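Putative lipoprotein (PDB 3QNK) probably binds glycans at the outer membrane of Bacteroides fragilis, as a lipoprotein of the SusD family. Local coordinates at residues D64-S67 with P71-D74; M253-M258 with N371-G376; G327-F332 with K336-V341; E393-D398 with N416-R421; E409-A414 with E433-L438. One frame throughout, in Å; residues are numbered along the deposited sequence. Where two conformers were deposited one is given.

Contact 1 (D64-S67 with P71-D74); sequences DMVS and PQDD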
# COMPACT_ATOMS: atom_id res chain seq x y z
N ASP B 64 10.60 -7.90 -21.26
CA ASP B 64 9.41 -8.75 -21.35
C ASP B 64 9.51 -9.86 -20.27
O ASP B 64 9.40 -11.05 -20.56
CB ASP B 64 9.21 -9.33 -22.78
CG ASP B 64 7.94 -10.16 -22.95
OD1 ASP B 64 6.91 -9.80 -22.34
OD2 ASP B 64 7.99 -11.19 -23.68
N MSE B 65 9.78 -9.44 -19.02
CA MSE B 65 9.98 -10.43 -17.96
C MSE B 65 8.99 -10.29 -16.84
O MSE B 65 9.08 -11.05 -15.87
CB MSE B 65 11.41 -10.40 -17.46
CG MSE B 65 12.27 -11.28 -18.35
SE MSE B 65 14.17 -11.31 -18.20
CE MSE B 65 14.48 -9.96 -16.68
N VAL B 66 7.97 -9.41 -17.02
CA VAL B 66 6.84 -9.27 -16.09
C VAL B 66 5.94 -10.53 -16.22
O VAL B 66 5.99 -11.23 -17.25
CB VAL B 66 6.02 -7.98 -16.35
CG1 VAL B 66 6.83 -6.73 -16.00
CG2 VAL B 66 5.51 -7.93 -17.78
N SER B 67 5.12 -10.81 -15.20
CA SER B 67 4.18 -11.93 -15.17
C SER B 67 3.03 -11.52 -14.28
O SER B 67 3.09 -10.44 -13.72
CB SER B 67 4.87 -13.20 -14.66
OG SER B 67 5.30 -13.17 -13.30
N PRO B 71 3.80 -8.38 -11.59
CA PRO B 71 3.21 -7.54 -12.64
C PRO B 71 3.88 -6.20 -12.89
O PRO B 71 3.76 -5.67 -13.99
CB PRO B 71 1.77 -7.36 -12.19
CG PRO B 71 1.76 -7.61 -10.78
CD PRO B 71 2.93 -8.43 -10.41
N GLN B 72 4.53 -5.64 -11.87
CA GLN B 72 5.17 -4.32 -11.87
C GLN B 72 4.20 -3.26 -12.40
O GLN B 72 4.55 -2.43 -13.24
CB GLN B 72 6.51 -4.36 -12.62
CG GLN B 72 7.48 -5.33 -11.94
CD GLN B 72 8.92 -5.29 -12.35
OE1 GLN B 72 9.39 -4.50 -13.19
NE2 GLN B 72 9.66 -6.16 -11.71
N ASP B 73 2.96 -3.30 -11.87
CA ASP B 73 1.82 -2.44 -12.22
C ASP B 73 1.80 -1.17 -11.39
O ASP B 73 0.92 -0.33 -11.56
CB ASP B 73 0.50 -3.22 -12.02
CG ASP B 73 0.17 -3.65 -10.60
OD1 ASP B 73 1.12 -3.88 -9.81
OD2 ASP B 73 -1.05 -3.75 -10.28
N ASP B 74 2.79 -1.04 -10.48
CA ASP B 74 3.00 0.09 -9.58
C ASP B 74 1.84 0.19 -8.59
O ASP B 74 1.50 1.29 -8.14
CB ASP B 74 3.18 1.40 -10.38
CG ASP B 74 4.17 1.31 -11.53
OD1 ASP B 74 5.22 0.61 -11.38
OD2 ASP B 74 3.91 1.95 -12.59
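Val66 faces Pro71 and Gln72 across a tight reversal in the loop that joins helix 55-58 to helix 76-93, in the part of the chain assigned to the SusD starch-binding family. Neither 64-67 nor 71-74 has regular secondary structure, and three residues link them. The apolar part rests on one methyl branch. With chi1 at -68°, Val66 sets CG1 beside its backbone N and anti to its carbonyl carbon, and CG1 then points across the turn. It lies 3.8 Å from Pro71 O and 4.1 Å from Gln72 CB, so the valine touches a backbone carbonyl as well as a methylene. Beyond CB the extended chain of Gln72 carries its amide to helix 55-58 and just past it, NE2 to Ala56 O and OE1 to Lys60 N.

Hydrogen bonding between the two segments is absent, and the proline explains part of this. Ser67 O sits 3.0 Å from Pro71 N, but that nitrogen has no hydrogen to give. The Ser67 hydroxyl is bonded to Asp70 N and to Ser69 OG within the linking residues, while the serine side chain is about 4 Å from a phosphate ion that probably came from the crystallisation liquor. Charged groups hold the far ends: Asp64 bridges to Arg494, and Asp74 to both Arg42 and Arg125. The remaining polar approach is a CA-H...O contact, in which Pro71 CA stands 3.1 Å from Ser67 O with an angle of 124° at the hydrogen.

Contact 2 (M253-M258 with N371-G376); sequences MMVCNM and NYPYAG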
# COMPACT_ATOMS: atom_id res chain seq x y z
N MSE B 253 10.54 13.75 -6.11
CA MSE B 253 10.65 13.83 -7.56
C MSE B 253 11.89 14.61 -8.04
O MSE B 253 12.53 14.18 -9.01
CB MSE B 253 9.38 14.45 -8.13
CG MSE B 253 9.33 14.36 -9.62
SE MSE B 253 7.61 14.68 -10.34
CE MSE B 253 7.90 13.67 -11.88
N MSE B 254 12.23 15.74 -7.38
CA MSE B 254 13.38 16.56 -7.75
C MSE B 254 14.71 15.88 -7.39
O MSE B 254 15.57 15.78 -8.26
CB MSE B 254 13.30 17.92 -7.07
CG MSE B 254 14.35 18.89 -7.57
SE MSE B 254 14.69 20.35 -6.35
CE MSE B 254 16.13 21.29 -7.41
N VAL B 255 14.88 15.43 -6.12
CA VAL B 255 16.11 14.81 -5.64
C VAL B 255 16.36 13.50 -6.41
O VAL B 255 17.48 13.26 -6.84
CB VAL B 255 16.07 14.61 -4.11
CG1 VAL B 255 17.29 13.85 -3.60
CG2 VAL B 255 15.96 15.95 -3.40
N CYS B 256 15.31 12.72 -6.66
CA CYS B 256 15.39 11.46 -7.39
C CYS B 256 15.87 11.62 -8.81
O CYS B 256 16.42 10.67 -9.34
CB CYS B 256 14.03 10.77 -7.38
SG CYS B 256 13.63 9.97 -5.82
N ASN B 257 15.62 12.77 -9.46
CA ASN B 257 15.98 12.95 -10.85
C ASN B 257 17.04 14.03 -11.05
O ASN B 257 17.39 14.36 -12.20
CB ASN B 257 14.73 13.22 -11.67
CG ASN B 257 13.79 12.02 -11.65
OD1 ASN B 257 14.03 10.98 -12.27
ND2 ASN B 257 12.76 12.11 -10.84
N MSE B 258 17.63 14.49 -9.94
CA MSE B 258 18.68 15.50 -9.95
C MSE B 258 20.06 14.87 -10.24
O MSE B 258 20.31 13.73 -9.81
CB MSE B 258 18.68 16.20 -8.60
CG MSE B 258 19.48 17.50 -8.57
SE MSE B 258 19.57 18.24 -6.76
CE MSE B 258 17.68 18.33 -6.50
N ASN B 371 17.57 26.70 -5.07
CA ASN B 371 18.83 26.56 -4.33
C ASN B 371 19.07 25.06 -4.18
O ASN B 371 18.13 24.27 -4.36
CB ASN B 371 18.84 27.29 -2.97
CG ASN B 371 20.13 27.09 -2.16
OD1 ASN B 371 21.23 26.90 -2.71
ND2 ASN B 371 20.00 27.08 -0.84
N TYR B 372 20.34 24.64 -3.93
CA TYR B 372 20.66 23.21 -3.79
C TYR B 372 20.00 22.64 -2.54
O TYR B 372 20.10 23.26 -1.48
CB TYR B 372 22.18 22.97 -3.76
CG TYR B 372 22.56 21.50 -3.80
CD1 TYR B 372 22.56 20.80 -4.99
CD2 TYR B 372 22.89 20.81 -2.63
CE1 TYR B 372 22.88 19.45 -5.03
CE2 TYR B 372 23.21 19.46 -2.66
CZ TYR B 372 23.21 18.78 -3.86
OH TYR B 372 23.51 17.44 -3.89
N PRO B 373 19.36 21.45 -2.62
CA PRO B 373 18.70 20.89 -1.43
C PRO B 373 19.68 20.30 -0.39
O PRO B 373 19.66 19.09 -0.16
CB PRO B 373 17.79 19.81 -2.01
CG PRO B 373 18.46 19.38 -3.23
CD PRO B 373 19.15 20.58 -3.80
N TYR B 374 20.50 21.14 0.27
CA TYR B 374 21.40 20.66 1.30
C TYR B 374 20.61 20.12 2.48
O TYR B 374 19.53 20.64 2.78
CB TYR B 374 22.31 21.78 1.85
CG TYR B 374 23.13 22.60 0.87
CD1 TYR B 374 24.38 22.16 0.43
CD2 TYR B 374 22.75 23.89 0.53
CE1 TYR B 374 25.18 22.95 -0.39
CE2 TYR B 374 23.53 24.69 -0.31
CZ TYR B 374 24.76 24.23 -0.75
OH TYR B 374 25.55 25.04 -1.55
N ALA B 375 21.17 19.17 3.20
CA ALA B 375 20.52 18.72 4.41
C ALA B 375 20.85 19.72 5.55
O ALA B 375 22.01 19.80 5.98
CB ALA B 375 20.96 17.30 4.74
N GLY B 376 19.86 20.51 5.97
CA GLY B 376 20.01 21.48 7.05
C GLY B 376 19.68 22.93 6.74
O GLY B 376 20.30 23.54 5.86
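Met258 and Pro373 meet tip to tip, and the close packing between 253-258, where Met258 follows the weakly bonded helix 253-257, and the loop 371-376 centres on this pair. Met258 CE is 3.5 Å from Pro373 CG, and Met258 SE is 3.8 Å from Pro373 CD. In the selenomethionine, extended chi1 and chi2 carry the selenium up to Tyr372, and the bend at chi3 (-56°) turns the methyl onto the proline. Met258 SE lies 3.9 Å from Tyr372 CE1 and 4.8 Å from the centroid of the Tyr372 ring, on a line 48° off the ring normal, so the approach is oblique. Pro373 CD lies over one face of the same ring, offset toward its rim, and Tyr372 OH is hydrogen-bonded to Arg269 N, which would limit the ring's movement.

Packing is looser one helical turn back, where Val255 CG2 reaches Pro373 CG at 4.2 Å. Beyond the proline the loop departs altogether: Tyr374 turns its hydroxyl to Asp335, Ala375 and Gly376 are exposed, and Ala375 packs on Asp140 of the second subunit. On the side of the helix remote from the loop, the Asn257 amide closes back on its own turn. ND2 donates to Met253 O at 2.8 Å, in the carbonyl plane and on a lone pair, and also to Gly35 O.

The loop's shape comes from the bond between Tyr374 N and Tyr372 O, 2.8 Å long. It makes Pro373 the centre of an inverse gamma turn, set against a Met-aromatic contact.

Contact 3 (G327-F332 with K336-V341); sequences GSQIFF and KGAVTV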
# COMPACT_ATOMS: atom_id res chain seq x y z
N GLY B 327 28.75 19.71 -19.83
CA GLY B 327 29.00 21.13 -20.01
C GLY B 327 27.82 22.04 -19.70
O GLY B 327 27.97 23.26 -19.81
N SER B 328 26.66 21.47 -19.32
CA SER B 328 25.48 22.24 -18.93
C SER B 328 25.72 22.96 -17.61
O SER B 328 26.26 22.36 -16.66
CB SER B 328 24.24 21.35 -18.75
OG SER B 328 23.79 20.68 -19.91
N GLN B 329 25.29 24.22 -17.54
CA GLN B 329 25.29 25.01 -16.33
C GLN B 329 23.89 24.99 -15.72
O GLN B 329 22.90 25.23 -16.43
CB GLN B 329 25.73 26.42 -16.61
CG GLN B 329 27.21 26.55 -16.58
CD GLN B 329 27.57 27.95 -16.93
OE1 GLN B 329 27.53 28.33 -18.10
NE2 GLN B 329 27.88 28.75 -15.92
N ILE B 330 23.82 24.62 -14.43
CA ILE B 330 22.59 24.52 -13.64
C ILE B 330 22.82 25.19 -12.28
O ILE B 330 23.96 25.43 -11.92
CB ILE B 330 22.14 23.04 -13.49
CG1 ILE B 330 23.25 22.14 -12.92
CG2 ILE B 330 21.59 22.48 -14.84
CD1 ILE B 330 22.82 20.80 -12.45
N PHE B 331 21.73 25.49 -11.54
CA PHE B 331 21.70 26.09 -10.20
C PHE B 331 22.28 27.52 -10.17
O PHE B 331 22.97 27.89 -9.21
CB PHE B 331 22.39 25.19 -9.16
CG PHE B 331 21.53 24.04 -8.69
CD1 PHE B 331 20.33 24.28 -8.02
CD2 PHE B 331 21.93 22.73 -8.89
CE1 PHE B 331 19.55 23.21 -7.55
CE2 PHE B 331 21.15 21.66 -8.42
CZ PHE B 331 19.96 21.91 -7.76
N PHE B 332 21.91 28.33 -11.17
CA PHE B 332 22.34 29.71 -11.33
C PHE B 332 22.03 30.58 -10.12
O PHE B 332 22.88 31.38 -9.72
CB PHE B 332 21.65 30.34 -12.53
CG PHE B 332 21.79 29.58 -13.82
CD1 PHE B 332 22.96 29.66 -14.57
CD2 PHE B 332 20.73 28.83 -14.32
CE1 PHE B 332 23.08 28.96 -15.78
CE2 PHE B 332 20.85 28.15 -15.54
CZ PHE B 332 22.02 28.23 -16.26
N LYS B 336 26.53 30.13 -4.03
CA LYS B 336 27.71 29.58 -4.75
C LYS B 336 27.53 29.65 -6.31
O LYS B 336 28.51 29.50 -7.04
CB LYS B 336 28.09 28.13 -4.30
N GLY B 337 26.31 29.93 -6.80
CA GLY B 337 26.03 30.07 -8.23
C GLY B 337 26.07 28.80 -9.07
O GLY B 337 26.15 27.69 -8.54
N ALA B 338 26.02 28.97 -10.41
CA ALA B 338 25.97 27.89 -11.39
C ALA B 338 27.15 26.93 -11.29
O ALA B 338 28.30 27.35 -11.13
CB ALA B 338 25.87 28.44 -12.80
N VAL B 339 26.83 25.64 -11.38
CA VAL B 339 27.77 24.52 -11.40
C VAL B 339 27.73 23.94 -12.84
O VAL B 339 26.67 23.95 -13.48
CB VAL B 339 27.45 23.47 -10.27
CG1 VAL B 339 26.08 22.82 -10.44
CG2 VAL B 339 28.55 22.42 -10.14
N THR B 340 28.90 23.52 -13.37
CA THR B 340 28.95 22.95 -14.71
C THR B 340 29.01 21.44 -14.57
O THR B 340 29.84 20.91 -13.81
CB THR B 340 30.11 23.53 -15.54
OG1 THR B 340 30.00 24.96 -15.55
CG2 THR B 340 30.10 23.02 -16.96
N VAL B 341 28.12 20.74 -15.30
CA VAL B 341 28.01 19.28 -15.28
C VAL B 341 29.15 18.70 -16.09
O VAL B 341 29.37 19.12 -17.22
CB VAL B 341 26.62 18.83 -15.80
CG1 VAL B 341 26.55 17.31 -15.94
CG2 VAL B 341 25.51 19.35 -14.89
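Ile330 and Val339 each place CG1 between the backbone N and the carbonyl carbon (chi1 54° and 63°), which lays the two branches side by side, pointing the same way, with Ile330 CG1 3.8 Å from Val339 CG1. The extended end of the isoleucine continues to Val341, CD1 to CG2 at 3.9 Å. Val339 CG1 also lies at the edge of the Phe331 ring, near its plane; that ring meets Tyr367 edge-to-face.

The backbones form an antiparallel beta hairpin. Ile330 and Val339 are its hydrogen-bonded pair: Ile330 N gives to Val339 O at 3.1 Å, and Val339 N returns to Ile330 O at 2.9 Å. Toward the open end Val341 N donates to Ser328 O at 2.8 Å and Gly327 N to Val341 O at 2.7 Å.

Gln329 and Thr340, the non-hydrogen-bonded pair, occupy the exposed face. Their side chains cross, Gln329 CG passing 3.4 Å from Thr340 OG1. Near the turn Phe332 CD1 rests 3.6 Å from Ala338 CB, while Lys265 NZ gives hydrogen bonds to the carbonyls of Lys336 and Ala338.

Contact 4 (E393-D398 with N416-R421); sequences EIYLND and NMIRQR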
# COMPACT_ATOMS: atom_id res chain seq x y z
N GLU B 393 -1.02 20.39 -25.25
CA GLU B 393 -1.63 19.11 -25.57
C GLU B 393 -2.88 19.25 -26.41
O GLU B 393 -3.14 18.39 -27.26
CB GLU B 393 -1.98 18.36 -24.29
CG GLU B 393 -1.82 16.87 -24.45
CD GLU B 393 -2.27 16.06 -23.25
OE1 GLU B 393 -1.73 16.29 -22.14
OE2 GLU B 393 -3.14 15.19 -23.44
N ILE B 394 -3.68 20.33 -26.19
CA ILE B 394 -4.90 20.58 -26.94
C ILE B 394 -4.55 20.61 -28.43
O ILE B 394 -5.14 19.87 -29.20
CB ILE B 394 -5.59 21.88 -26.44
CG1 ILE B 394 -5.85 21.84 -24.92
CG2 ILE B 394 -6.85 22.25 -27.23
CD1 ILE B 394 -6.62 20.63 -24.37
N TYR B 395 -3.50 21.35 -28.79
CA TYR B 395 -3.05 21.48 -30.16
C TYR B 395 -2.62 20.15 -30.78
O TYR B 395 -3.01 19.85 -31.91
CB TYR B 395 -1.90 22.48 -30.23
CG TYR B 395 -2.33 23.89 -29.93
CD1 TYR B 395 -2.92 24.68 -30.91
CD2 TYR B 395 -2.15 24.45 -28.67
CE1 TYR B 395 -3.33 25.98 -30.64
CE2 TYR B 395 -2.56 25.75 -28.39
CZ TYR B 395 -3.15 26.52 -29.38
OH TYR B 395 -3.54 27.81 -29.16
N LEU B 396 -1.86 19.35 -30.02
CA LEU B 396 -1.32 18.08 -30.50
C LEU B 396 -2.38 16.98 -30.55
O LEU B 396 -2.38 16.20 -31.50
CB LEU B 396 -0.10 17.67 -29.65
CG LEU B 396 1.17 18.50 -29.93
CD1 LEU B 396 2.26 18.20 -28.96
CD2 LEU B 396 1.67 18.29 -31.32
N ASN B 397 -3.34 16.95 -29.60
CA ASN B 397 -4.48 16.02 -29.63
C ASN B 397 -5.36 16.34 -30.83
O ASN B 397 -5.82 15.44 -31.52
CB ASN B 397 -5.29 16.11 -28.34
CG ASN B 397 -4.57 15.63 -27.10
OD1 ASN B 397 -3.47 15.10 -27.15
ND2 ASN B 397 -5.19 15.79 -25.95
N ASP B 398 -5.57 17.64 -31.09
CA ASP B 398 -6.34 18.15 -32.21
C ASP B 398 -5.64 17.78 -33.53
O ASP B 398 -6.31 17.26 -34.44
CB ASP B 398 -6.52 19.69 -32.08
CG ASP B 398 -7.68 20.31 -32.85
OD1 ASP B 398 -8.62 19.57 -33.21
OD2 ASP B 398 -7.66 21.55 -33.06
N ASN B 416 1.76 23.15 -36.10
CA ASN B 416 2.65 24.28 -36.35
C ASN B 416 2.51 25.36 -35.27
O ASN B 416 3.41 26.16 -35.12
CB ASN B 416 2.46 24.85 -37.76
CG ASN B 416 3.11 23.99 -38.83
OD1 ASN B 416 4.02 23.21 -38.56
ND2 ASN B 416 2.63 24.07 -40.07
N MSE B 417 1.46 25.31 -34.44
CA MSE B 417 1.33 26.22 -33.29
C MSE B 417 2.40 25.89 -32.25
O MSE B 417 3.01 26.79 -31.68
CB MSE B 417 -0.07 26.09 -32.68
CG MSE B 417 -1.14 26.70 -33.53
SE MSE B 417 -1.00 28.64 -33.61
CE MSE B 417 -1.14 29.11 -31.71
N ILE B 418 2.65 24.59 -32.05
CA ILE B 418 3.64 24.05 -31.11
C ILE B 418 5.08 24.40 -31.58
O ILE B 418 5.93 24.78 -30.76
CB ILE B 418 3.40 22.54 -30.92
CG1 ILE B 418 2.01 22.27 -30.29
CG2 ILE B 418 4.52 21.84 -30.15
CD1 ILE B 418 1.63 23.11 -29.07
N ARG B 419 5.32 24.30 -32.90
CA ARG B 419 6.60 24.64 -33.51
C ARG B 419 6.83 26.15 -33.51
O ARG B 419 7.94 26.60 -33.24
CB ARG B 419 6.70 24.11 -34.95
CG ARG B 419 6.21 22.71 -35.17
CD ARG B 419 6.69 22.26 -36.52
NE ARG B 419 7.87 21.43 -36.33
CZ ARG B 419 9.04 21.63 -36.91
NH1 ARG B 419 9.19 22.60 -37.80
NH2 ARG B 419 10.06 20.86 -36.64
N GLN B 420 5.79 26.93 -33.83
CA GLN B 420 5.91 28.38 -33.82
C GLN B 420 6.33 28.89 -32.45
O GLN B 420 7.12 29.82 -32.39
CB GLN B 420 4.59 29.08 -34.25
CG GLN B 420 4.35 29.15 -35.76
CD GLN B 420 2.91 29.53 -36.13
OE1 GLN B 420 2.25 28.87 -36.99
NE2 GLN B 420 2.41 30.62 -35.50
N ARG B 421 5.86 28.23 -31.36
CA ARG B 421 6.16 28.78 -30.05
C ARG B 421 7.59 28.54 -29.58
O ARG B 421 7.98 29.14 -28.58
CB ARG B 421 5.11 28.43 -28.97
CG ARG B 421 5.33 27.19 -28.25
CD ARG B 421 5.97 27.28 -26.88
NE ARG B 421 5.59 26.02 -26.26
CZ ARG B 421 4.75 25.94 -25.24
NH1 ARG B 421 4.38 27.04 -24.59
NH2 ARG B 421 4.31 24.76 -24.83
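Tyr395 lies against both Met417 and Ile418 where helix 391-405 packs on helix 408-420. The two form an antiparallel helical hairpin, consistent with the alpha-alpha superhelix of this TPR-related family: the axes of the short segments approach to 9.4 Å, and their N-to-C directions differ by 142°.

In the first shell the Met417 chain runs along the CD1-CE1 side of the tyrosine ring, approaching obliquely. Its CB is 3.6 Å from Tyr395 CD1, its CG 3.7 Å from Tyr395 CE1, and bends at chi2 and chi3 fold the chain so that its CE ends 3.7 Å from Tyr395 OH. Ile418 reaches the base of the same side chain, with CD1 3.8 Å from Tyr395 CB. Its CG1 also touches Leu396, lying 3.9 Å from Leu396 CG, so the isoleucine fits between two successive residues of the opposing helix.

Further out, helix 432-446 covers the leucine and isoleucine: Arg443 and Glu446 pack on Leu396, Glu442 and Glu446 on Ile418. Glu446 also pairs with Arg421, and Glu442 with Arg419, tying the second helix to that cover. Glu393 bridges to Arg190 and Asn397 ND2 bonds Ser189 OG, both on helix 181-194, while Asn397 OD1 takes a bond from Arg443 of the covering helix. Within that polar group Asn397 ND2 donates over 3.3 Å to Glu393 OE2, on the anti side of the carboxylate, with an N-H...O angle of 160°.

Contact 5 (E409-A414 with E433-L438); sequences EGARKA and EKLREL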
# COMPACT_ATOMS: atom_id res chain seq x y z
N GLU B 409 -4.83 19.76 -43.58
CA GLU B 409 -4.55 21.19 -43.46
C GLU B 409 -4.78 21.69 -42.01
O GLU B 409 -3.92 22.40 -41.50
CB GLU B 409 -5.33 22.00 -44.50
CG GLU B 409 -4.83 23.44 -44.68
CD GLU B 409 -3.40 23.78 -45.08
OE1 GLU B 409 -2.52 22.88 -45.08
OE2 GLU B 409 -3.14 24.97 -45.36
N GLY B 410 -5.88 21.24 -41.36
CA GLY B 410 -6.20 21.56 -39.98
C GLY B 410 -5.15 21.01 -39.03
O GLY B 410 -4.79 21.67 -38.05
N ALA B 411 -4.66 19.79 -39.31
CA ALA B 411 -3.65 19.08 -38.52
C ALA B 411 -2.33 19.83 -38.57
O ALA B 411 -1.67 20.02 -37.55
CB ALA B 411 -3.47 17.69 -39.08
N ARG B 412 -1.98 20.27 -39.79
CA ARG B 412 -0.77 21.03 -40.06
C ARG B 412 -0.83 22.35 -39.29
O ARG B 412 0.07 22.66 -38.52
CB ARG B 412 -0.61 21.25 -41.57
CG ARG B 412 0.83 21.10 -42.04
CD ARG B 412 1.07 21.40 -43.53
NE ARG B 412 0.23 22.50 -44.02
CZ ARG B 412 0.56 23.79 -43.95
NH1 ARG B 412 1.74 24.17 -43.46
NH2 ARG B 412 -0.29 24.72 -44.39
N LYS B 413 -1.95 23.07 -39.42
CA LYS B 413 -2.13 24.35 -38.72
C LYS B 413 -1.96 24.17 -37.20
O LYS B 413 -1.22 24.96 -36.60
CB LYS B 413 -3.48 25.01 -39.05
N ALA B 414 -2.57 23.11 -36.60
CA ALA B 414 -2.52 22.81 -35.17
C ALA B 414 -1.09 22.43 -34.68
O ALA B 414 -0.64 22.99 -33.68
CB ALA B 414 -3.49 21.69 -34.85
N GLU B 433 0.39 10.13 -44.51
CA GLU B 433 1.25 9.11 -43.89
C GLU B 433 2.52 9.74 -43.32
O GLU B 433 2.89 9.43 -42.17
CB GLU B 433 1.58 7.99 -44.90
CG GLU B 433 0.37 7.41 -45.64
CD GLU B 433 -0.75 6.81 -44.80
OE1 GLU B 433 -0.48 5.83 -44.07
OE2 GLU B 433 -1.90 7.31 -44.87
N LYS B 434 3.14 10.68 -44.07
CA LYS B 434 4.34 11.42 -43.69
C LYS B 434 4.02 12.44 -42.59
O LYS B 434 4.76 12.52 -41.61
CB LYS B 434 4.97 12.10 -44.90
CG LYS B 434 5.76 11.19 -45.86
CD LYS B 434 6.43 12.11 -46.86
CE LYS B 434 6.93 11.53 -48.16
NZ LYS B 434 8.07 12.34 -48.67
N LEU B 435 2.89 13.18 -42.73
CA LEU B 435 2.47 14.18 -41.75
C LEU B 435 2.16 13.54 -40.40
O LEU B 435 2.50 14.13 -39.36
CB LEU B 435 1.27 15.01 -42.23
CG LEU B 435 0.83 16.20 -41.33
CD1 LEU B 435 1.99 17.16 -41.04
CD2 LEU B 435 -0.40 16.91 -41.91
N ARG B 436 1.59 12.32 -40.40
CA ARG B 436 1.29 11.59 -39.15
C ARG B 436 2.55 11.39 -38.33
O ARG B 436 2.54 11.66 -37.14
CB ARG B 436 0.63 10.23 -39.43
CG ARG B 436 0.44 9.38 -38.20
CD ARG B 436 -0.62 8.30 -38.34
NE ARG B 436 -0.56 7.67 -39.65
CZ ARG B 436 -1.58 7.55 -40.49
NH1 ARG B 436 -2.79 7.96 -40.13
NH2 ARG B 436 -1.40 6.99 -41.67
N GLU B 437 3.65 10.98 -38.98
CA GLU B 437 4.88 10.74 -38.26
C GLU B 437 5.46 12.03 -37.70
O GLU B 437 5.97 12.02 -36.58
CB GLU B 437 5.91 10.01 -39.15
CG GLU B 437 5.44 8.64 -39.64
CD GLU B 437 4.70 7.72 -38.67
OE1 GLU B 437 5.22 7.48 -37.55
OE2 GLU B 437 3.60 7.24 -39.03
N LEU B 438 5.33 13.14 -38.43
CA LEU B 438 5.85 14.43 -38.01
C LEU B 438 5.13 14.94 -36.73
O LEU B 438 5.79 15.48 -35.82
CB LEU B 438 5.70 15.43 -39.17
CG LEU B 438 6.60 15.14 -40.38
CD1 LEU B 438 6.18 15.93 -41.59
CD2 LEU B 438 8.07 15.36 -40.07
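Leu435 of helix 432-446 and Arg412 of helix 408-420 mark the closest approach of the two backbones, their CA atoms 7.8 Å apart. Both segments are helical throughout and continue at either end.

The contact depends on the forked end of Leu435. CB leaves the backbone toward the other helix, and with CG anti to the backbone N (chi1 -174°) the two methyls reach different partners. Leu435 CD2 lies 4.2 Å from Ala411 CB, and Leu435 CD1 is 4.2 Å from Arg412 CG, so the arginine contributes the aliphatic part of its chain. Leucine and alanine are both buried, and helix 391-405 closes over them: Leu403 packs on Leu435, and Arg402 on Ala411.

The charged end of Arg412 forms a salt bridge within its own helix. Its NE gives a hydrogen bond to Glu409 OE1, three residues earlier, 3.0 Å long with an N-H...O angle of 148°. The donor lies on the syn side of the carboxylate, though tilted out of the carboxylate plane; the glutamate meets the guanidinium edge in plane. Weak bonds from NH2 to both oxygens of Glu409 add to the pairing, and NH1 reaches Leu427 O in the connection between the helices. Helix 432-446 has a salt bridge of the same spacing, Arg436 NH2 to Glu433 OE1 at 2.8 Å. Arg436 NH1 is bridged to Glu404.

Between the segments, then, only carbon meets carbon, at van der Waals separations. The Arg412 and Arg436 guanidinium groups are paired within their own helices or with third parties, which suggests that this small contact rests on apolar burial and not on directed bonds.

Overall arrangement
The five contacts fall into two touching pairs and one outlier. Contacts 2 and 3 have centres about 14 Å apart, and the hairpin of contact 3 is nested in the chain loop that contact 2 closes; the Phe331 ring joins them, touching Met254, Met258 and Tyr372. Contacts 4 and 5 share helix 408-420, lie about 11 Å apart between centres, and meet where Ala414 CB packs on Tyr395 O at 3.5 Å. Contacts 2 and 5 lie on opposite sides of the chain's centre, about 40 Å apart. Contact 1, near the phosphate ion, stands alone: its nearest atoms are about 12 Å from contact 2 and about 18 Å from contact 4.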